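Local coordinates for protein beta-mannosidase (Trichoderma harzianum, PDB 4CVU) that probably removes terminal beta-linked mannose from mannosides and mannan-derived oligosaccharides by hydrolysis, as a fungal glycoside hydrolase of family 2, at residues Pro251-Pro265 against Gln294-Ala307. Residues are numbered along the deposited sequence; the frame is centred on the assembly and turned at random. Where two conformers were deposited one is given.
Sequences PWVVNASLDFLGTLP and QSDMTVTGSVTIDA. With CD (cadmium ion), chain X; CD (cadmium ion), chain B; NAG (2-acetamido-2-deoxy-beta-D-glucopyranose), chain E; MAN (alpha-D-mannopyranose), chain C.
F260 lays one ring face against the backbone of M297, whose carbonyl carbon stands 3.3 Å above the ring plane, while V299 N lies at the ring edge. Its CG sits between backbone N and carbonyl carbon (chi1 59°), a placement that turns the ring across the other strand. Without the ring, as with an alanine here, the M297-T298 peptide would probably lose its cover and V299 CG1 its aromatic neighbour. L264 CD2 packs against V299 CB at 3.7 Å. In the buried middle of antiparallel strands 252-261 and 298-305, hydrogen-bonded pairs such as A256-G301 (A256 N to G301 O, 2.8 Å) take turns with non-hydrogen-bonded ones. Branched aliphatics pack V254 against V303 and I305, and L258 against V299.

The face of N255, S257, D259, T298 and T300 is largely polar, V253 excepted, and carries sugar. S257 and T300, with CA atoms 4.1 Å apart, point their hydroxyls to the same face, where OG and OG1 bond directly (2.8 Å). T298 OG1 gives its proton to D259 OD1 (2.7 Å) on the anti side of the carboxylate, and a mannose O6 donates to the same oxygen. N255 ND2 bears the N-linked glycan.

The turns are looser: Q294 NE2 reaches P265 O from above the carbonyl plane, a water joins Q294 NE2 to S295 O, and exposed D296 binds cadmium.

R473 of helix 458-475 salt-bridges D259 and hydrogen-bonds S257. Strands 227-237 and 283-294 flank the pair in an antiparallel sheet, part of an immunoglobulin-like domain, and strand 324-332 packs against V254, L258 and V299.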
loop_
_atom_site.group_PDB
_atom_site.type_symbol
_atom_site.label_atom_id
_atom_site.label_comp_id
_atom_site.label_asym_id
_atom_site.label_seq_id
_atom_site.Cartn_x
_atom_site.Cartn_y
_atom_site.Cartn_z
ATOM N N PRO A 251 59.001 17.450 -3.537
ATOM C CA PRO A 251 58.822 16.004 -3.320
ATOM C C PRO A 251 57.585 15.634 -2.477
ATOM O O PRO A 251 57.098 16.441 -1.682
ATOM C CB PRO A 251 60.121 15.577 -2.606
ATOM C CG PRO A 251 60.740 16.834 -2.096
ATOM C CD PRO A 251 60.264 17.955 -2.967
ATOM N N TRP A 252 57.102 14.414 -2.664
ATOM C CA TRP A 252 55.964 13.909 -1.879
ATOM C C TRP A 252 56.466 13.397 -0.536
ATOM O O TRP A 252 57.518 12.778 -0.476
ATOM C CB TRP A 252 55.245 12.786 -2.629
ATOM C CG TRP A 252 54.469 13.260 -3.802
ATOM C CD1 TRP A 252 54.805 13.134 -5.118
ATOM C CD2 TRP A 252 53.212 13.935 -3.770
ATOM N NE1 TRP A 252 53.826 13.695 -5.915
ATOM C CE2 TRP A 252 52.845 14.203 -5.107
ATOM C CE3 TRP A 252 52.362 14.351 -2.738
ATOM C CZ2 TRP A 252 51.660 14.858 -5.437
ATOM C CZ3 TRP A 252 51.188 15.005 -3.072
ATOM C CH2 TRP A 252 50.847 15.255 -4.403
ATOM N N VAL A 253 55.747 13.691 0.542
ATOM C CA VAL A 253 56.007 13.052 1.818
ATOM C C VAL A 253 54.829 12.134 2.093
ATOM O O VAL A 253 53.670 12.568 2.000
ATOM C CB VAL A 253 56.150 14.054 2.973
ATOM C CG1 VAL A 253 56.457 13.320 4.280
ATOM C CG2 VAL A 253 57.231 15.082 2.677
ATOM N N VAL A 254 55.125 10.866 2.356
ATOM C CA VAL A 254 54.149 9.885 2.793
ATOM C C VAL A 254 54.326 9.654 4.289
ATOM O O VAL A 254 55.344 9.144 4.713
ATOM C CB VAL A 254 54.343 8.559 2.059
ATOM C CG1 VAL A 254 53.335 7.511 2.535
ATOM C CG2 VAL A 254 54.241 8.770 0.548
ATOM N N ASN A 255 53.341 10.059 5.086
ATOM C CA ASN A 255 53.367 9.886 6.520
ATOM C C ASN A 255 52.355 8.826 6.945
ATOM O O ASN A 255 51.214 8.874 6.524
ATOM C CB ASN A 255 53.039 11.220 7.190
ATOM C CG ASN A 255 53.327 11.226 8.681
ATOM O OD1 ASN A 255 54.086 10.405 9.197
ATOM N ND2 ASN A 255 52.712 12.175 9.377
ATOM N N ALA A 256 52.772 7.880 7.771
ATOM C CA ALA A 256 51.929 6.771 8.155
ATOM C C ALA A 256 51.907 6.661 9.655
ATOM O O ALA A 256 52.923 6.432 10.258
ATOM C CB ALA A 256 52.437 5.480 7.549
ATOM N N SER A 257 50.731 6.809 10.254
ATOM C CA SER A 257 50.553 6.737 11.693
ATOM C C SER A 257 49.497 5.664 12.001
ATOM O O SER A 257 48.339 5.739 11.525
ATOM C CB SER A 257 50.144 8.113 12.231
ATOM O OG SER A 257 50.104 8.109 13.642
ATOM N N LEU A 258 49.888 4.659 12.766
ATOM C CA LEU A 258 49.035 3.478 12.986
ATOM C C LEU A 258 48.588 3.322 14.441
ATOM O O LEU A 258 49.440 3.259 15.335
ATOM C CB LEU A 258 49.797 2.219 12.594
ATOM C CG LEU A 258 49.848 1.830 11.113
ATOM C CD1 LEU A 258 50.750 2.733 10.291
ATOM C CD2 LEU A 258 50.333 0.376 11.014
ATOM N N ASP A 259 47.271 3.229 14.663
ATOM C CA ASP A 259 46.705 2.917 15.974
ATOM C C ASP A 259 46.508 1.398 16.100
ATOM O O ASP A 259 46.200 0.740 15.115
ATOM C CB ASP A 259 45.367 3.643 16.178
ATOM C CG ASP A 259 45.499 5.158 16.039
ATOM O OD1 ASP A 259 46.525 5.689 16.484
ATOM O OD2 ASP A 259 44.588 5.814 15.462
ATOM N N PHE A 260 46.690 0.852 17.306
ATOM C CA PHE A 260 46.669 -0.609 17.505
ATOM C C PHE A 260 46.339 -1.036 18.949
ATOM O O PHE A 260 46.315 -0.219 19.861
ATOM C CB PHE A 260 48.021 -1.209 17.072
ATOM C CG PHE A 260 49.215 -0.649 17.834
ATOM C CD1 PHE A 260 49.611 -1.194 19.048
ATOM C CD2 PHE A 260 49.915 0.448 17.348
ATOM C CE1 PHE A 260 50.691 -0.653 19.764
ATOM C CE2 PHE A 260 50.981 0.992 18.056
ATOM C CZ PHE A 260 51.374 0.448 19.264
ATOM N N LEU A 261 46.034 -2.317 19.117
ATOM C CA LEU A 261 46.074 -2.994 20.410
ATOM C C LEU A 261 47.107 -4.164 20.291
ATOM O O LEU A 261 47.293 -4.656 19.202
ATOM C CB LEU A 261 44.682 -3.549 20.746
ATOM C CG LEU A 261 43.465 -2.619 20.666
ATOM C CD1 LEU A 261 42.167 -3.410 20.560
ATOM C CD2 LEU A 261 43.385 -1.648 21.834
ATOM N N GLY A 262 47.836 -4.608 21.320
ATOM C CA GLY A 262 48.136 -3.937 22.571
ATOM C C GLY A 262 49.619 -3.510 22.685
ATOM O O GLY A 262 49.923 -2.313 22.617
ATOM N N THR A 263 50.556 -4.450 22.860
ATOM C CA THR A 263 51.946 -4.070 23.286
ATOM C C THR A 263 53.032 -4.079 22.187
ATOM O O THR A 263 53.474 -5.136 21.748
ATOM C CB THR A 263 52.456 -4.951 24.444
ATOM O OG1 THR A 263 51.489 -4.992 25.494
ATOM C CG2 THR A 263 53.759 -4.402 25.003
ATOM N N LEU A 264 53.462 -2.896 21.761
ATOM C CA LEU A 264 54.534 -2.766 20.775
ATOM C C LEU A 264 55.860 -2.516 21.512
ATOM O O LEU A 264 55.989 -1.500 22.205
ATOM C CB LEU A 264 54.287 -1.591 19.816
ATOM C CG LEU A 264 55.391 -1.273 18.787
ATOM C CD1 LEU A 264 55.682 -2.475 17.902
ATOM C CD2 LEU A 264 55.061 -0.060 17.930
ATOM N N PRO A 265 56.842 -3.422 21.352
ATOM C CA PRO A 265 58.118 -3.191 22.068
ATOM C C PRO A 265 58.875 -1.934 21.622
ATOM O O PRO A 265 58.675 -1.426 20.517
ATOM C CB PRO A 265 58.934 -4.453 21.755
ATOM C CG PRO A 265 57.919 -5.490 21.374
ATOM C CD PRO A 265 56.824 -4.737 20.686
ATOM N N GLN A 294 56.835 6.359 18.661
ATOM C CA GLN A 294 55.837 5.453 19.194
ATOM C C GLN A 294 55.370 5.832 20.600
ATOM O O GLN A 294 56.068 6.513 21.353
ATOM C CB GLN A 294 56.326 4.003 19.171
ATOM C CG GLN A 294 57.467 3.673 20.132
ATOM C CD GLN A 294 58.020 2.259 19.918
ATOM O OE1 GLN A 294 59.073 2.081 19.302
ATOM N NE2 GLN A 294 57.298 1.245 20.422
ATOM N N SER A 295 54.164 5.388 20.923
ATOM C CA SER A 295 53.586 5.537 22.243
ATOM C C SER A 295 52.807 4.256 22.552
ATOM O O SER A 295 52.946 3.266 21.858
ATOM C CB SER A 295 52.730 6.819 22.345
ATOM O OG SER A 295 51.707 6.893 21.360
ATOM N N ASP A 296 52.009 4.264 23.605
ATOM C CA ASP A 296 51.303 3.060 24.057
ATOM C C ASP A 296 50.487 2.338 22.965
ATOM O O ASP A 296 50.561 1.112 22.838
ATOM C CB ASP A 296 50.367 3.441 25.205
ATOM C CG ASP A 296 49.831 2.244 25.936
ATOM O OD1 ASP A 296 50.646 1.498 26.467
ATOM O OD2 ASP A 296 48.600 2.034 25.977
ATOM N N MET A 297 49.708 3.103 22.205
ATOM C CA MET A 297 48.826 2.551 21.173
ATOM C C MET A 297 49.029 3.091 19.762
ATOM O O MET A 297 48.182 2.929 18.919
ATOM C CB MET A 297 47.365 2.712 21.583
ATOM C CG MET A 297 46.825 4.125 21.436
ATOM S SD MET A 297 45.056 4.280 21.728
ATOM C CE MET A 297 44.972 3.917 23.471
ATOM N N THR A 298 50.154 3.708 19.506
ATOM C CA THR A 298 50.388 4.283 18.192
ATOM C C THR A 298 51.841 4.230 17.765
ATOM O O THR A 298 52.747 4.331 18.593
ATOM C CB THR A 298 49.863 5.726 18.113
ATOM O OG1 THR A 298 48.448 5.730 18.397
ATOM C CG2 THR A 298 50.091 6.316 16.722
ATOM N N VAL A 299 52.046 4.036 16.465
ATOM C CA VAL A 299 53.380 4.062 15.881
ATOM C C VAL A 299 53.316 4.823 14.552
ATOM O O VAL A 299 52.379 4.633 13.748
ATOM C CB VAL A 299 53.965 2.651 15.715
ATOM C CG1 VAL A 299 53.166 1.834 14.728
ATOM C CG2 VAL A 299 55.439 2.722 15.297
ATOM N N THR A 300 54.297 5.700 14.342
ATOM C CA THR A 300 54.306 6.630 13.221
ATOM C C THR A 300 55.671 6.720 12.557
ATOM O O THR A 300 56.707 6.705 13.239
ATOM C CB THR A 300 53.946 8.046 13.716
ATOM O OG1 THR A 300 52.740 8.001 14.494
ATOM C CG2 THR A 300 53.773 9.007 12.559
ATOM N N GLY A 301 55.681 6.839 11.238
ATOM C CA GLY A 301 56.910 7.142 10.491
ATOM C C GLY A 301 56.599 7.763 9.147
ATOM O O GLY A 301 55.435 7.761 8.702
ATOM N N SER A 302 57.625 8.299 8.484
ATOM C CA SER A 302 57.438 8.915 7.176
ATOM C C SER A 302 58.530 8.574 6.183
ATOM O O SER A 302 59.579 8.042 6.546
ATOM C CB SER A 302 57.317 10.433 7.296
ATOM O OG SER A 302 58.568 11.048 7.402
ATOM N N VAL A 303 58.274 8.902 4.924
ATOM C CA VAL A 303 59.261 8.728 3.861
ATOM C C VAL A 303 59.028 9.756 2.773
ATOM O O VAL A 303 57.889 10.158 2.530
ATOM C CB VAL A 303 59.220 7.306 3.264
ATOM C CG1 VAL A 303 57.920 7.015 2.565
ATOM C CG2 VAL A 303 60.378 7.096 2.298
ATOM N N THR A 304 60.096 10.200 2.129
ATOM C CA THR A 304 59.983 11.229 1.092
ATOM C C THR A 304 60.270 10.604 -0.270
ATOM O O THR A 304 61.163 9.796 -0.372
ATOM C CB THR A 304 60.915 12.408 1.422
ATOM O OG1 THR A 304 60.555 12.882 2.713
ATOM C CG2 THR A 304 60.800 13.563 0.416
ATOM N N ILE A 305 59.494 10.977 -1.289
ATOM C CA ILE A 305 59.586 10.405 -2.647
ATOM C C ILE A 305 59.738 11.493 -3.720
ATOM O O ILE A 305 59.106 12.547 -3.631
ATOM C CB ILE A 305 58.362 9.536 -2.966
ATOM C CG1 ILE A 305 58.190 8.437 -1.910
ATOM C CG2 ILE A 305 58.482 8.926 -4.353
ATOM C CD1 ILE A 305 56.929 7.586 -2.066
ATOM N N ASP A 306 60.563 11.226 -4.727
ATOM C CA ASP A 306 60.854 12.227 -5.734
ATOM C C ASP A 306 59.565 12.621 -6.437
ATOM O O ASP A 306 58.767 11.764 -6.813
ATOM C CB ASP A 306 61.851 11.668 -6.750
ATOM C CG ASP A 306 62.354 12.709 -7.716
ATOM O OD1 ASP A 306 61.681 13.767 -7.871
ATOM O OD2 ASP A 306 63.438 12.445 -8.318
ATOM N N ALA A 307 59.399 13.926 -6.616
ATOM C CA ALA A 307 58.231 14.491 -7.295
ATOM C C ALA A 307 57.945 13.835 -8.643
ATOM O O ALA A 307 56.813 13.800 -9.091
ATOM C CB ALA A 307 58.407 15.989 -7.473
HETATM CD CD CD X . 49.910 -0.911 26.674
HETATM CD CD CD B . 63.088 14.194 -9.829
HETATM C C1 NAG E . 52.808 12.356 10.810
HETATM C C2 NAG E . 53.551 13.622 11.232
HETATM C C3 NAG E . 53.575 13.717 12.743
HETATM C C4 NAG E . 52.136 13.688 13.294
HETATM C C5 NAG E . 51.406 12.469 12.731
HETATM C C6 NAG E . 49.916 12.392 13.052
HETATM C C7 NAG E . 55.291 14.394 9.692
HETATM C C8 NAG E . 56.703 14.225 9.206
HETATM N N2 NAG E . 54.895 13.586 10.665
HETATM O O3 NAG E . 54.209 14.923 13.088
HETATM O O4 NAG E . 52.154 13.597 14.705
HETATM O O5 NAG E . 51.503 12.431 11.331
HETATM O O6 NAG E . 49.458 11.119 12.624
HETATM O O7 NAG E . 54.578 15.259 9.189
HETATM C C1 MAN C . 45.310 10.495 21.059
HETATM C C2 MAN C . 45.324 9.339 22.034
HETATM C C3 MAN C . 46.587 8.516 21.819
HETATM C C4 MAN C . 46.774 8.168 20.329
HETATM C C5 MAN C . 46.542 9.358 19.412
HETATM C C6 MAN C . 46.540 8.938 17.946
HETATM O O2 MAN C . 44.195 8.507 21.798
HETATM O O3 MAN C . 46.480 7.316 22.560
HETATM O O4 MAN C . 48.097 7.738 20.076
HETATM O O5 MAN C . 45.356 10.001 19.726
HETATM O O6 MAN C . 45.577 7.946 17.669
HETATM O O HOH W 1 54.252 13.278 -8.889
HETATM O O HOH W 2 49.361 -3.327 26.674
HETATM O O HOH W 3 55.136 1.733 22.002
HETATM O O HOH W 4 61.711 15.485 -11.339
#